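Local coordinates for zinc-binding protein TroA (PDB 1K0F) that binds zinc with high affinity and specificity in the periplasm and delivers it to the membrane permease of the TroABC import system, at residues 22-27 / 130-135; 201-206 / 233-238. All coordinates share one frame; numbering follows the deposited sequence.

From the N terminus, interaction 1 opens just after helix 10-20, at the turn leading into strand 25-28, and closes more than a hundred residues later at the start of helix 129-156. It ties the turn leading into strand 25-28, an outermost strand of the N-terminal parallel sheet, to the first turns of helix 129-156, which runs on toward the other lobe. Interaction 2 is a much shorter closure, 27 residues, joining helix 196-208 to the turn after helix 225-233. The two loops follow each other without nesting or crossing. Their centres lie 48 Å apart on opposite sides of the chain's centre, and both are away from the zinc ligands H37, H102, H168 and D248.

Interaction 1 (22-27 / 130-135); sequences GDVHLK and REFTQR
D23 lays its CB and carboxylate against the rim of the F132 ring, CB coming 3.4 Å from F132 CZ, while its OD2 is gripped by R135. The place is the edge of the N-terminal lobe of this cluster 9 solute-binding protein: D23 stands in the turn between helix 10-20 and strand 25-28, an outermost strand of the four-stranded parallel sheet, and F132 and R135 lie one turn apart near the start of the long helix 129-156. The CA atoms of D23 and F132 are 9.0 Å apart, so side chains make the contact. The R135 chain is extended from CG to NE, and its guanidinium meets the carboxylate end-on, with NH1 and NH2 both directed to the one oxygen. R135 NH1 lies 2.5 Å from D23 OD2, nearly along the C-O axis of the acceptor, whereas NH2 reaches the same oxygen at 2.9 Å from its syn side, with a more bent N-H...O angle of 130°. The carboxylate and guanidinium planes are 27° apart, and OD2 lies close to the guanidinium plane. NH1 also donates to the carbonyl of I19 in helix 10-20, so the same nitrogen also links helix 129-156 to helix 10-20. E131 CB covers one face of the guanidinium, 4.0 Å above its centre. The buried F132 ring also packs on I19 and A20 of helix 10-20, L121 and C122 of helix 107-124, and L125; V24, beyond D23, adds a looser apolar touch, its CG1 4.3 Å from F132 CZ. CG of D23 stands anti to the carbonyl carbon (chi1 -63°), and OD2 ends at the ring's edge near its plane, 2.9 Å from F132 CE1, a tight approach.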
# COMPACT_ATOMS: atom_id res chain seq x y z
N GLY A 22 -12.13 17.31 9.51
CA GLY A 22 -11.71 18.70 9.44
C GLY A 22 -11.19 19.23 10.74
O GLY A 22 -11.08 20.44 10.92
N ASP A 23 -10.87 18.33 11.66
CA ASP A 23 -10.36 18.74 12.95
C ASP A 23 -8.87 18.92 12.87
O ASP A 23 -8.21 19.20 13.86
CB ASP A 23 -10.68 17.70 14.00
CG ASP A 23 -12.15 17.53 14.20
OD1 ASP A 23 -12.85 18.56 14.31
OD2 ASP A 23 -12.59 16.38 14.25
N VAL A 24 -8.32 18.73 11.68
CA VAL A 24 -6.89 18.92 11.53
C VAL A 24 -6.60 19.40 10.13
O VAL A 24 -7.44 19.34 9.24
CB VAL A 24 -6.06 17.60 11.78
CG1 VAL A 24 -6.50 16.95 13.07
CG2 VAL A 24 -6.22 16.62 10.62
N HIS A 25 -5.40 19.92 9.96
CA HIS A 25 -4.97 20.36 8.66
C HIS A 25 -4.12 19.16 8.28
O HIS A 25 -3.21 18.79 9.02
CB HIS A 25 -4.13 21.62 8.78
CG HIS A 25 -4.95 22.86 8.89
ND1 HIS A 25 -5.02 23.61 10.05
CD2 HIS A 25 -5.75 23.49 8.00
CE1 HIS A 25 -5.83 24.64 9.86
NE2 HIS A 25 -6.28 24.59 8.62
N LEU A 26 -4.43 18.54 7.15
CA LEU A 26 -3.70 17.36 6.73
C LEU A 26 -2.92 17.53 5.45
O LEU A 26 -3.40 18.11 4.49
CB LEU A 26 -4.66 16.18 6.60
CG LEU A 26 -4.27 15.04 5.65
CD1 LEU A 26 -2.98 14.37 6.12
CD2 LEU A 26 -5.41 14.03 5.59
N LYS A 27 -1.71 17.01 5.43
CA LYS A 27 -0.88 17.09 4.25
C LYS A 27 -0.37 15.71 3.86
O LYS A 27 0.41 15.10 4.59
CB LYS A 27 0.29 18.06 4.50
CG LYS A 27 1.42 17.95 3.48
CD LYS A 27 1.18 18.87 2.29
CE LYS A 27 1.74 18.28 0.97
NZ LYS A 27 2.84 19.12 0.43
N ARG A 130 -13.72 11.77 21.63
CA ARG A 130 -15.05 11.25 21.35
C ARG A 130 -15.37 11.16 19.86
O ARG A 130 -15.78 10.12 19.36
CB ARG A 130 -16.10 12.11 22.06
CG ARG A 130 -17.41 11.38 22.28
CD ARG A 130 -18.57 12.35 22.26
NE ARG A 130 -18.42 13.41 23.24
CZ ARG A 130 -18.20 13.19 24.54
NH1 ARG A 130 -18.11 11.95 24.99
NH2 ARG A 130 -18.08 14.21 25.37
N GLU A 131 -15.19 12.27 19.16
CA GLU A 131 -15.47 12.31 17.73
C GLU A 131 -14.42 11.55 16.93
O GLU A 131 -14.71 11.05 15.85
CB GLU A 131 -15.56 13.76 17.24
CG GLU A 131 -14.57 14.71 17.90
CD GLU A 131 -15.13 15.37 19.13
OE1 GLU A 131 -14.99 14.79 20.23
OE2 GLU A 131 -15.71 16.47 19.00
N PHE A 132 -13.20 11.48 17.45
CA PHE A 132 -12.13 10.77 16.76
C PHE A 132 -12.27 9.29 17.03
O PHE A 132 -11.70 8.47 16.32
CB PHE A 132 -10.77 11.23 17.24
CG PHE A 132 -10.31 12.52 16.62
CD1 PHE A 132 -11.10 13.17 15.68
CD2 PHE A 132 -9.09 13.08 16.98
CE1 PHE A 132 -10.68 14.36 15.11
CE2 PHE A 132 -8.67 14.27 16.43
CZ PHE A 132 -9.46 14.91 15.49
N THR A 133 -13.05 8.96 18.05
CA THR A 133 -13.26 7.57 18.42
C THR A 133 -14.40 6.99 17.62
O THR A 133 -14.24 5.98 16.94
CB THR A 133 -13.60 7.43 19.91
OG1 THR A 133 -12.40 7.55 20.68
CG2 THR A 133 -14.23 6.07 20.18
N GLN A 134 -15.56 7.61 17.72
CA GLN A 134 -16.70 7.09 17.00
C GLN A 134 -16.40 7.03 15.49
O GLN A 134 -16.61 6.00 14.86
CB GLN A 134 -17.92 7.96 17.28
CG GLN A 134 -19.03 7.71 16.33
CD GLN A 134 -19.34 8.94 15.54
OE1 GLN A 134 -19.13 8.98 14.33
NE2 GLN A 134 -19.84 9.97 16.21
N ARG A 135 -15.91 8.13 14.93
CA ARG A 135 -15.57 8.15 13.51
C ARG A 135 -14.67 6.96 13.26
O ARG A 135 -14.88 6.17 12.35
CB ARG A 135 -14.81 9.42 13.15
CG ARG A 135 -15.63 10.69 13.10
CD ARG A 135 -14.74 11.83 12.65
NE ARG A 135 -15.33 13.15 12.85
CZ ARG A 135 -14.66 14.20 13.32
NH1 ARG A 135 -13.38 14.06 13.64
NH2 ARG A 135 -15.25 15.38 13.47

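Interaction 2 (201-206 / 233-238); sequences ELAAFI and QARGHV
E201 meets R235 only at its backbone, its N lying 4.1 Å from R235 NH2; R235 NH2 makes a weak hydrogen bond to the carbonyl O of Q200, one residue before E201. A203 comes next, its CB approaching the edge of the R235 guanidinium near its plane and 3.8 Å from R235 NE. A204 CB takes one face of the same group, 3.6 Å above the plane and offset toward the rim. The two alanines thus meet the guanidinium over one face (A204) and at its edge (A203). R235 reaches them because its chain bends at chi2 (-107°), which swings CD over the helix to 3.9 Å from A204 CA. R235 NE and A204 N, 3.5 Å apart, are both donors, so their proximity is packing alone. R235 belongs to the type I turn Q233-G236, closed by the bond from G236 N to Q233 O.

At I206 the partner changes to H237, whose CD2 lies 3.5 Å from I206 O and 4.0 Å from I206 CG2, the two side chains crossing at about a right angle. H237 NE2 hydrogen-bonds to the carbonyl of L211. The contact thus packs helix 196-208 against the loop between helix 225-233 and strand 240-245: A203 also packs on A231 of helix 225-233, and I206 on L228 of it and on V165 of strand 163-166.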
# COMPACT_ATOMS: atom_id res chain seq x y z
N GLU A 201 12.59 -15.67 -16.42
CA GLU A 201 11.90 -16.70 -15.67
C GLU A 201 10.43 -16.34 -15.50
O GLU A 201 9.55 -17.13 -15.85
CB GLU A 201 12.56 -16.88 -14.30
CG GLU A 201 14.08 -17.00 -14.38
CD GLU A 201 14.70 -17.63 -13.14
OE1 GLU A 201 15.09 -18.82 -13.22
OE2 GLU A 201 14.81 -16.94 -12.10
N LEU A 202 10.16 -15.16 -14.97
CA LEU A 202 8.79 -14.72 -14.77
C LEU A 202 8.00 -14.77 -16.07
O LEU A 202 6.83 -15.14 -16.08
CB LEU A 202 8.77 -13.31 -14.21
CG LEU A 202 7.41 -12.88 -13.68
CD1 LEU A 202 6.85 -13.97 -12.78
CD2 LEU A 202 7.54 -11.57 -12.92
N ALA A 203 8.65 -14.38 -17.16
CA ALA A 203 8.00 -14.39 -18.46
C ALA A 203 7.51 -15.80 -18.77
O ALA A 203 6.32 -16.02 -19.02
CB ALA A 203 8.96 -13.91 -19.53
N ALA A 204 8.42 -16.76 -18.76
CA ALA A 204 8.05 -18.14 -19.03
C ALA A 204 7.05 -18.63 -18.00
O ALA A 204 6.09 -19.30 -18.34
CB ALA A 204 9.29 -19.03 -19.03
N PHE A 205 7.28 -18.28 -16.74
CA PHE A 205 6.40 -18.69 -15.66
C PHE A 205 4.96 -18.36 -16.01
O PHE A 205 4.07 -19.19 -15.87
CB PHE A 205 6.77 -17.98 -14.37
CG PHE A 205 5.66 -17.97 -13.38
CD1 PHE A 205 5.26 -19.16 -12.76
CD2 PHE A 205 5.02 -16.78 -13.05
CE1 PHE A 205 4.22 -19.17 -11.83
CE2 PHE A 205 3.97 -16.77 -12.12
CZ PHE A 205 3.57 -17.97 -11.51
N ILE A 206 4.76 -17.14 -16.48
CA ILE A 206 3.45 -16.64 -16.86
C ILE A 206 2.98 -17.35 -18.14
O ILE A 206 1.78 -17.54 -18.34
CB ILE A 206 3.50 -15.11 -17.10
CG1 ILE A 206 3.89 -14.40 -15.80
CG2 ILE A 206 2.15 -14.60 -17.57
CD1 ILE A 206 4.52 -13.05 -16.03
N GLN A 233 4.97 -12.72 -24.46
CA GLN A 233 4.54 -12.84 -25.85
C GLN A 233 5.55 -13.64 -26.66
O GLN A 233 5.19 -14.53 -27.44
CB GLN A 233 4.38 -11.45 -26.48
CG GLN A 233 3.04 -11.21 -27.14
CD GLN A 233 2.17 -10.26 -26.35
OE1 GLN A 233 1.45 -9.44 -26.91
NE2 GLN A 233 2.24 -10.37 -25.02
N ALA A 234 6.82 -13.30 -26.48
CA ALA A 234 7.91 -13.97 -27.18
C ALA A 234 8.04 -15.40 -26.65
O ALA A 234 8.93 -16.14 -27.05
CB ALA A 234 9.20 -13.21 -26.96
N ARG A 235 7.15 -15.77 -25.74
CA ARG A 235 7.15 -17.12 -25.16
C ARG A 235 5.90 -17.92 -25.54
O ARG A 235 5.68 -19.02 -25.02
CB ARG A 235 7.27 -17.03 -23.64
CG ARG A 235 8.53 -16.34 -23.16
CD ARG A 235 9.52 -17.34 -22.56
NE ARG A 235 10.42 -16.70 -21.60
CZ ARG A 235 11.62 -17.18 -21.28
NH1 ARG A 235 12.07 -18.30 -21.83
NH2 ARG A 235 12.38 -16.53 -20.40
N GLY A 236 5.09 -17.36 -26.43
CA GLY A 236 3.88 -18.05 -26.88
C GLY A 236 2.59 -17.72 -26.16
O GLY A 236 1.58 -18.39 -26.36
N HIS A 237 2.62 -16.68 -25.33
CA HIS A 237 1.44 -16.29 -24.57
C HIS A 237 1.22 -14.78 -24.56
O HIS A 237 2.14 -14.01 -24.32
CB HIS A 237 1.57 -16.79 -23.13
CG HIS A 237 0.45 -16.37 -22.23
ND1 HIS A 237 -0.88 -16.53 -22.58
CD2 HIS A 237 0.45 -15.77 -21.02
CE1 HIS A 237 -1.65 -16.06 -21.62
NE2 HIS A 237 -0.87 -15.59 -20.66
N VAL A 238 -0.02 -14.37 -24.84
CA VAL A 238 -0.37 -12.96 -24.83
C VAL A 238 -1.07 -12.63 -23.53
O VAL A 238 -2.27 -12.85 -23.37
CB VAL A 238 -1.32 -12.57 -25.98
CG1 VAL A 238 -1.28 -11.07 -26.16
CG2 VAL A 238 -0.93 -13.28 -27.25